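Local coordinates for protein transcriptional regulator, MarR family (PDB 3S2W) that probably binds DNA as a winged helix-turn-helix transcription factor of the MarR family and so regulates transcription in Methanosarcina mazei, at the interface of chains A and B. Numbering follows the deposited sequence. Chains: chain A/B, Transcriptional regulator, MarR family.

Contact 1: the interface of chains A and B. Residues chain A 58, 72-75, 152, 156, 159; chain B 30, 33-34, 37.
B:Tyr34, on helix 20-42 of chain B, pushes its ring into a pocket of chain A built from A:Lys75, A:Phe152, A:Leu156 and A:Met159, and with 110 Å² hidden it is the most deeply covered residue here. CG stands anti to the carbonyl carbon (chi1 -79°). A:Phe152 meets the ring tip-on: CE1 lies 3.4 Å above the plane, over its centre, with the two rings 79° apart. That edge comes from helix 138-157, where CG of A:Phe152 is anti to the backbone N. At the ring's rim, CD1 of A:Leu156 reaches CE2 of B:Tyr34 at 3.3 Å. The bent chain of selenomethionine A:Met159 wraps the CD2 side, then sets its terminal CE 3.4 Å from CG2 of B:Ile37. A:Lys75 crosses the phenol at about a right angle, its CG 3.5 Å from CZ of B:Tyr34. The phenol OH makes a weak hydrogen bond to the backbone O of A:Tyr73 (3.3 Å). An alanine at B:Tyr34 would remove ring and hydroxyl, and would probably leave A:Phe152, A:Leu156 and A:Met159 without their shared packing surface. B:Tyr30 offers its CB to a face of A:Phe152, while its ring meets A:Phe152 edge to face. The margin is looser: A:Arg58 brings NH1 only to 4.1 Å from OH of B:Tyr30 and hides 5 Å², and B:Arg33 NE gives A:Leu74 O a weak, bent hydrogen bond (122° at H). The site joins the N-terminal helix of chain B to the C-terminal end of chain A and to the close of helix 67-74, in the helix-turn-helix region.

Contact 2: the interface of chains A and B. Residues chain A 28, 31-32, 36, 54; chain B 28-29, 32-33.
Two long N-terminal helices, 23-43 of chain A and 20-42 of chain B, meet here in the helical dimerisation region typical of MarR proteins, and the same residue from each chain lies at the centre. A:Tyr32 and B:Tyr32 stack face to face, their ring planes 12° apart and their centroids 3.9 Å from each other. The rings are slipped: CD1 of B:Tyr32 stands 3.3 Å above the middle of the A:Tyr32 ring, and CD2 of A:Tyr32 covers the middle of the B:Tyr32 ring in return. In both tyrosines CG is anti to the backbone N (chi1 171° in chain A, 169° in chain B), which sends each ring out from its helix across the interface and presents a face to the partner. The opposite face of A:Tyr32 is backed by its own chain, where CG of A:Gln36 sits 3.6 Å above the plane toward the rim; the ring is thus sandwiched between a methylene and an aromatic face. At its edge, in plane, the hydroxyl OG of B:Ser29 lies 3.6 Å from CD1 of A:Tyr32. Beside the stack, the isoleucines point their CG2 methyls at the opposing backbone. B:Ile28 CG2 comes to 3.6 Å from the backbone N of A:Tyr32, and A:Ile28 CG2 approaches N of B:Tyr32 at 3.8 Å, a near two-fold exchange. A:Leu31 adds its CB to the same methyl of B:Ile28. Toward helix 53-61 the packing loosens. The guanidinium of B:Arg33 has one face over the backbone O of B:Ser29, and its NH1 lies 4.1 Å from CG of A:Pro54. Shape and stacking, rather than polar pairing, therefore hold this patch, which joins the two N-terminal helices and probably helps fix how the two DNA-binding domains are set relative to each other.

Contact 1: the interface of chains A and B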
loop_
_atom_site.group_PDB
_atom_site.type_symbol
_atom_site.label_atom_id
_atom_site.label_comp_id
_atom_site.label_asym_id
_atom_site.label_seq_id
_atom_site.Cartn_x
_atom_site.Cartn_y
_atom_site.Cartn_z
ATOM N N ARG A 58 2.369 -5.659 14.463
ATOM C CA ARG A 58 3.644 -6.359 14.564
ATOM C C ARG A 58 4.016 -6.696 16.014
ATOM O O ARG A 58 4.451 -7.810 16.303
ATOM C CB ARG A 58 4.747 -5.527 13.910
ATOM C CG ARG A 58 6.058 -6.264 13.736
ATOM C CD ARG A 58 5.873 -7.525 12.938
ATOM N NE ARG A 58 6.864 -8.522 13.313
ATOM C CZ ARG A 58 7.810 -8.981 12.504
ATOM N NH1 ARG A 58 7.894 -8.551 11.251
ATOM N NH2 ARG A 58 8.666 -9.883 12.958
ATOM N N ASP A 72 12.980 -1.932 9.623
ATOM C CA ASP A 72 13.463 -2.780 8.531
ATOM C C ASP A 72 12.457 -3.848 8.092
ATOM O O ASP A 72 12.339 -4.123 6.907
ATOM C CB ASP A 72 14.792 -3.459 8.902
ATOM C CG ASP A 72 15.890 -2.462 9.244
ATOM O OD1 ASP A 72 15.880 -1.331 8.702
ATOM O OD2 ASP A 72 16.772 -2.810 10.060
ATOM N N TYR A 73 11.758 -4.464 9.043
ATOM C CA TYR A 73 10.769 -5.502 8.729
ATOM C C TYR A 73 9.594 -4.901 7.972
ATOM O O TYR A 73 9.158 -5.441 6.959
ATOM C CB TYR A 73 10.213 -6.183 9.993
ATOM C CG TYR A 73 11.197 -6.980 10.838
ATOM C CD1 TYR A 73 12.456 -7.337 10.355
ATOM C CD2 TYR A 73 10.855 -7.386 12.128
ATOM C CE1 TYR A 73 13.345 -8.071 11.133
ATOM C CE2 TYR A 73 11.739 -8.118 12.912
ATOM C CZ TYR A 73 12.979 -8.457 12.408
ATOM O OH TYR A 73 13.853 -9.182 13.189
ATOM N N LEU A 74 9.070 -3.787 8.470
ATOM C CA LEU A 74 7.854 -3.231 7.894
ATOM C C LEU A 74 8.232 -2.470 6.647
ATOM O O LEU A 74 7.381 -2.139 5.825
ATOM C CB LEU A 74 7.094 -2.335 8.901
ATOM C CG LEU A 74 6.515 -3.019 10.168
ATOM C CD1 LEU A 74 5.899 -2.042 11.150
ATOM C CD2 LEU A 74 5.496 -4.035 9.796
ATOM N N LYS A 75 9.528 -2.225 6.505
ATOM C CA LYS A 75 10.052 -1.372 5.445
ATOM C C LYS A 75 9.325 -0.044 5.462
ATOM O O LYS A 75 8.848 0.430 4.427
ATOM C CB LYS A 75 9.947 -2.037 4.066
ATOM C CG LYS A 75 10.831 -3.269 3.881
ATOM C CD LYS A 75 12.270 -2.867 3.682
ATOM C CE LYS A 75 13.144 -4.070 3.474
ATOM N NZ LYS A 75 14.169 -3.785 2.433
ATOM N N PHE A 152 4.666 -12.291 -2.232
ATOM C CA PHE A 152 5.498 -11.525 -1.336
ATOM C C PHE A 152 6.923 -12.067 -1.243
ATOM O O PHE A 152 7.888 -11.295 -1.271
ATOM C CB PHE A 152 4.901 -11.424 0.056
ATOM C CG PHE A 152 5.740 -10.589 0.971
ATOM C CD1 PHE A 152 6.102 -9.296 0.593
ATOM C CD2 PHE A 152 6.212 -11.090 2.165
ATOM C CE1 PHE A 152 6.900 -8.508 1.401
ATOM C CE2 PHE A 152 7.009 -10.310 2.981
ATOM C CZ PHE A 152 7.353 -9.012 2.600
ATOM N N LEU A 156 10.358 -10.238 -1.754
ATOM C CA LEU A 156 11.333 -10.313 -0.677
ATOM C C LEU A 156 12.697 -10.830 -1.126
ATOM O O LEU A 156 13.729 -10.393 -0.615
ATOM C CB LEU A 156 10.784 -11.179 0.450
ATOM C CG LEU A 156 11.407 -10.962 1.823
ATOM C CD1 LEU A 156 11.623 -9.485 2.084
ATOM C CD2 LEU A 156 10.539 -11.575 2.904
HETATM N N MSE A 159 14.678 -7.888 -2.786
HETATM C CA MSE A 159 14.539 -6.601 -2.102
HETATM C C MSE A 159 15.824 -6.084 -1.459
HETATM O O MSE A 159 16.129 -4.891 -1.542
HETATM C CB MSE A 159 13.410 -6.663 -1.071
HETATM C CG MSE A 159 12.038 -6.581 -1.728
HETATM SE SE MSE A 159 11.686 -4.793 -2.467
HETATM C CE MSE A 159 11.823 -3.900 -0.741
ATOM N N TYR B 30 2.221 -5.281 2.933
ATOM C CA TYR B 30 3.619 -5.589 2.654
ATOM C C TYR B 30 3.957 -5.491 1.154
ATOM O O TYR B 30 4.923 -4.826 0.789
ATOM C CB TYR B 30 4.009 -6.954 3.231
ATOM C CG TYR B 30 4.314 -6.915 4.718
ATOM C CD1 TYR B 30 5.624 -6.788 5.181
ATOM C CD2 TYR B 30 3.294 -6.998 5.651
ATOM C CE1 TYR B 30 5.896 -6.755 6.528
ATOM C CE2 TYR B 30 3.548 -6.971 6.987
ATOM C CZ TYR B 30 4.845 -6.849 7.432
ATOM O OH TYR B 30 5.075 -6.822 8.792
ATOM N N ARG B 33 4.191 -1.756 0.269
ATOM C CA ARG B 33 5.400 -1.104 0.742
ATOM C C ARG B 33 6.631 -1.623 0.030
ATOM O O ARG B 33 7.566 -0.878 -0.230
ATOM C CB ARG B 33 5.529 -1.206 2.261
ATOM C CG ARG B 33 4.477 -0.331 2.973
ATOM C CD ARG B 33 4.642 -0.317 4.484
ATOM N NE ARG B 33 4.190 -1.565 5.095
ATOM C CZ ARG B 33 2.996 -1.733 5.661
ATOM N NH1 ARG B 33 2.125 -0.727 5.716
ATOM N NH2 ARG B 33 2.675 -2.911 6.184
ATOM N N TYR B 34 6.616 -2.890 -0.337
ATOM C CA TYR B 34 7.746 -3.431 -1.090
ATOM C C TYR B 34 7.776 -2.854 -2.505
ATOM O O TYR B 34 8.837 -2.492 -3.000
ATOM C CB TYR B 34 7.790 -4.971 -1.023
ATOM C CG TYR B 34 8.384 -5.441 0.311
ATOM C CD1 TYR B 34 7.825 -5.039 1.518
ATOM C CD2 TYR B 34 9.519 -6.242 0.361
ATOM C CE1 TYR B 34 8.354 -5.431 2.725
ATOM C CE2 TYR B 34 10.060 -6.649 1.583
ATOM C CZ TYR B 34 9.471 -6.236 2.763
ATOM O OH TYR B 34 9.995 -6.613 3.991
ATOM N N ILE B 37 9.242 0.852 -2.461
ATOM C CA ILE B 37 10.697 0.810 -2.350
ATOM C C ILE B 37 11.329 0.435 -3.686
ATOM O O ILE B 37 12.269 1.084 -4.139
ATOM C CB ILE B 37 11.099 -0.203 -1.308
ATOM C CG1 ILE B 37 10.908 0.418 0.059
ATOM C CG2 ILE B 37 12.536 -0.669 -1.528
ATOM C CD1 ILE B 37 10.641 -0.597 1.110
#

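Contact 2: the interface of chains A and B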
loop_
_atom_site.group_PDB
_atom_site.type_symbol
_atom_site.label_atom_id
_atom_site.label_comp_id
_atom_site.label_asym_id
_atom_site.label_seq_id
_atom_site.Cartn_x
_atom_site.Cartn_y
_atom_site.Cartn_z
ATOM N N ILE A 28 -3.132 -3.627 -6.076
ATOM C CA ILE A 28 -2.514 -3.678 -4.759
ATOM C C ILE A 28 -2.433 -2.307 -4.094
ATOM O O ILE A 28 -2.886 -2.142 -2.959
ATOM C CB ILE A 28 -1.135 -4.356 -4.860
ATOM C CG1 ILE A 28 -1.355 -5.851 -5.139
ATOM C CG2 ILE A 28 -0.275 -4.109 -3.614
ATOM C CD1 ILE A 28 -0.092 -6.637 -5.321
ATOM N N LEU A 31 -6.027 -1.355 -3.034
ATOM C CA LEU A 31 -6.574 -2.096 -1.915
ATOM C C LEU A 31 -5.903 -1.597 -0.644
ATOM O O LEU A 31 -6.558 -1.349 0.379
ATOM C CB LEU A 31 -6.387 -3.591 -2.117
ATOM C CG LEU A 31 -7.293 -4.214 -3.182
ATOM C CD1 LEU A 31 -6.779 -5.570 -3.588
ATOM C CD2 LEU A 31 -8.722 -4.313 -2.705
ATOM N N TYR A 32 -4.601 -1.395 -0.731
ATOM C CA TYR A 32 -3.872 -0.774 0.362
ATOM C C TYR A 32 -4.497 0.547 0.820
ATOM O O TYR A 32 -4.715 0.765 2.012
ATOM C CB TYR A 32 -2.419 -0.535 -0.020
ATOM C CG TYR A 32 -1.697 0.294 1.011
ATOM C CD1 TYR A 32 -1.279 -0.269 2.219
ATOM C CD2 TYR A 32 -1.434 1.639 0.786
ATOM C CE1 TYR A 32 -0.608 0.490 3.179
ATOM C CE2 TYR A 32 -0.786 2.400 1.732
ATOM C CZ TYR A 32 -0.366 1.821 2.932
ATOM O OH TYR A 32 0.290 2.588 3.871
ATOM N N GLN A 36 -6.547 1.542 4.187
ATOM C CA GLN A 36 -6.068 2.505 5.178
ATOM C C GLN A 36 -7.201 3.430 5.550
ATOM O O GLN A 36 -7.269 3.924 6.675
ATOM C CB GLN A 36 -4.855 3.320 4.701
ATOM C CG GLN A 36 -3.512 2.550 4.578
ATOM C CD GLN A 36 -3.164 1.685 5.789
ATOM O OE1 GLN A 36 -2.435 2.111 6.701
ATOM N NE2 GLN A 36 -3.652 0.444 5.785
ATOM N N PRO A 54 0.107 -0.787 11.569
ATOM C CA PRO A 54 1.046 -1.836 11.162
ATOM C C PRO A 54 2.041 -2.158 12.289
ATOM O O PRO A 54 2.251 -3.345 12.539
ATOM C CB PRO A 54 1.769 -1.220 9.958
ATOM C CG PRO A 54 0.969 -0.070 9.563
ATOM C CD PRO A 54 0.323 0.447 10.804
ATOM N N ILE B 28 -1.343 -7.562 1.575
ATOM C CA ILE B 28 -1.497 -6.410 0.691
ATOM C C ILE B 28 -0.631 -5.205 1.084
ATOM O O ILE B 28 -0.008 -4.577 0.231
ATOM C CB ILE B 28 -2.954 -6.003 0.591
ATOM C CG1 ILE B 28 -3.708 -7.079 -0.181
ATOM C CG2 ILE B 28 -3.093 -4.660 -0.120
ATOM C CD1 ILE B 28 -5.148 -7.034 0.074
ATOM N N SER B 29 -0.607 -4.898 2.374
ATOM C CA SER B 29 0.256 -3.857 2.938
ATOM C C SER B 29 1.743 -4.067 2.686
ATOM O O SER B 29 2.451 -3.134 2.325
ATOM C CB SER B 29 0.056 -3.774 4.449
ATOM O OG SER B 29 -0.980 -2.872 4.746
ATOM N N TYR B 32 2.483 -3.681 -0.991
ATOM C CA TYR B 32 2.447 -2.262 -1.340
ATOM C C TYR B 32 3.778 -1.603 -0.986
ATOM O O TYR B 32 4.428 -0.990 -1.838
ATOM C CB TYR B 32 1.275 -1.526 -0.656
ATOM C CG TYR B 32 1.390 -0.025 -0.785
ATOM C CD1 TYR B 32 1.801 0.760 0.292
ATOM C CD2 TYR B 32 1.123 0.613 -1.995
ATOM C CE1 TYR B 32 1.927 2.142 0.177
ATOM C CE2 TYR B 32 1.248 1.998 -2.126
ATOM C CZ TYR B 32 1.646 2.756 -1.035
ATOM O OH TYR B 32 1.778 4.124 -1.147
ATOM N N ARG B 33 4.191 -1.756 0.269
ATOM C CA ARG B 33 5.400 -1.104 0.742
ATOM C C ARG B 33 6.631 -1.623 0.030
ATOM O O ARG B 33 7.566 -0.878 -0.230
ATOM C CB ARG B 33 5.529 -1.206 2.261
ATOM C CG ARG B 33 4.477 -0.331 2.973
ATOM C CD ARG B 33 4.642 -0.317 4.484
ATOM N NE ARG B 33 4.190 -1.565 5.095
ATOM C CZ ARG B 33 2.996 -1.733 5.661
ATOM N NH1 ARG B 33 2.125 -0.727 5.716
ATOM N NH2 ARG B 33 2.675 -2.911 6.184
#

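The C-alpha centres of contact 1 and contact 2 are about 10 Å apart, and both draw on helix 20-42 of chain B. B:Arg33 belongs to both: it reaches toward the end of helix 67-74 in contact 1 and toward helix 53-61 in contact 2. Contact 2 joins like residues near the two-fold axis, whereas contact 1 joins unlike surfaces farther out and is repeated with the chains exchanged. Together they tie one helix to the partner's N-terminal helix, C-terminal segment and helix-turn-helix region, so movement at the dimer core could be felt by the DNA-binding parts.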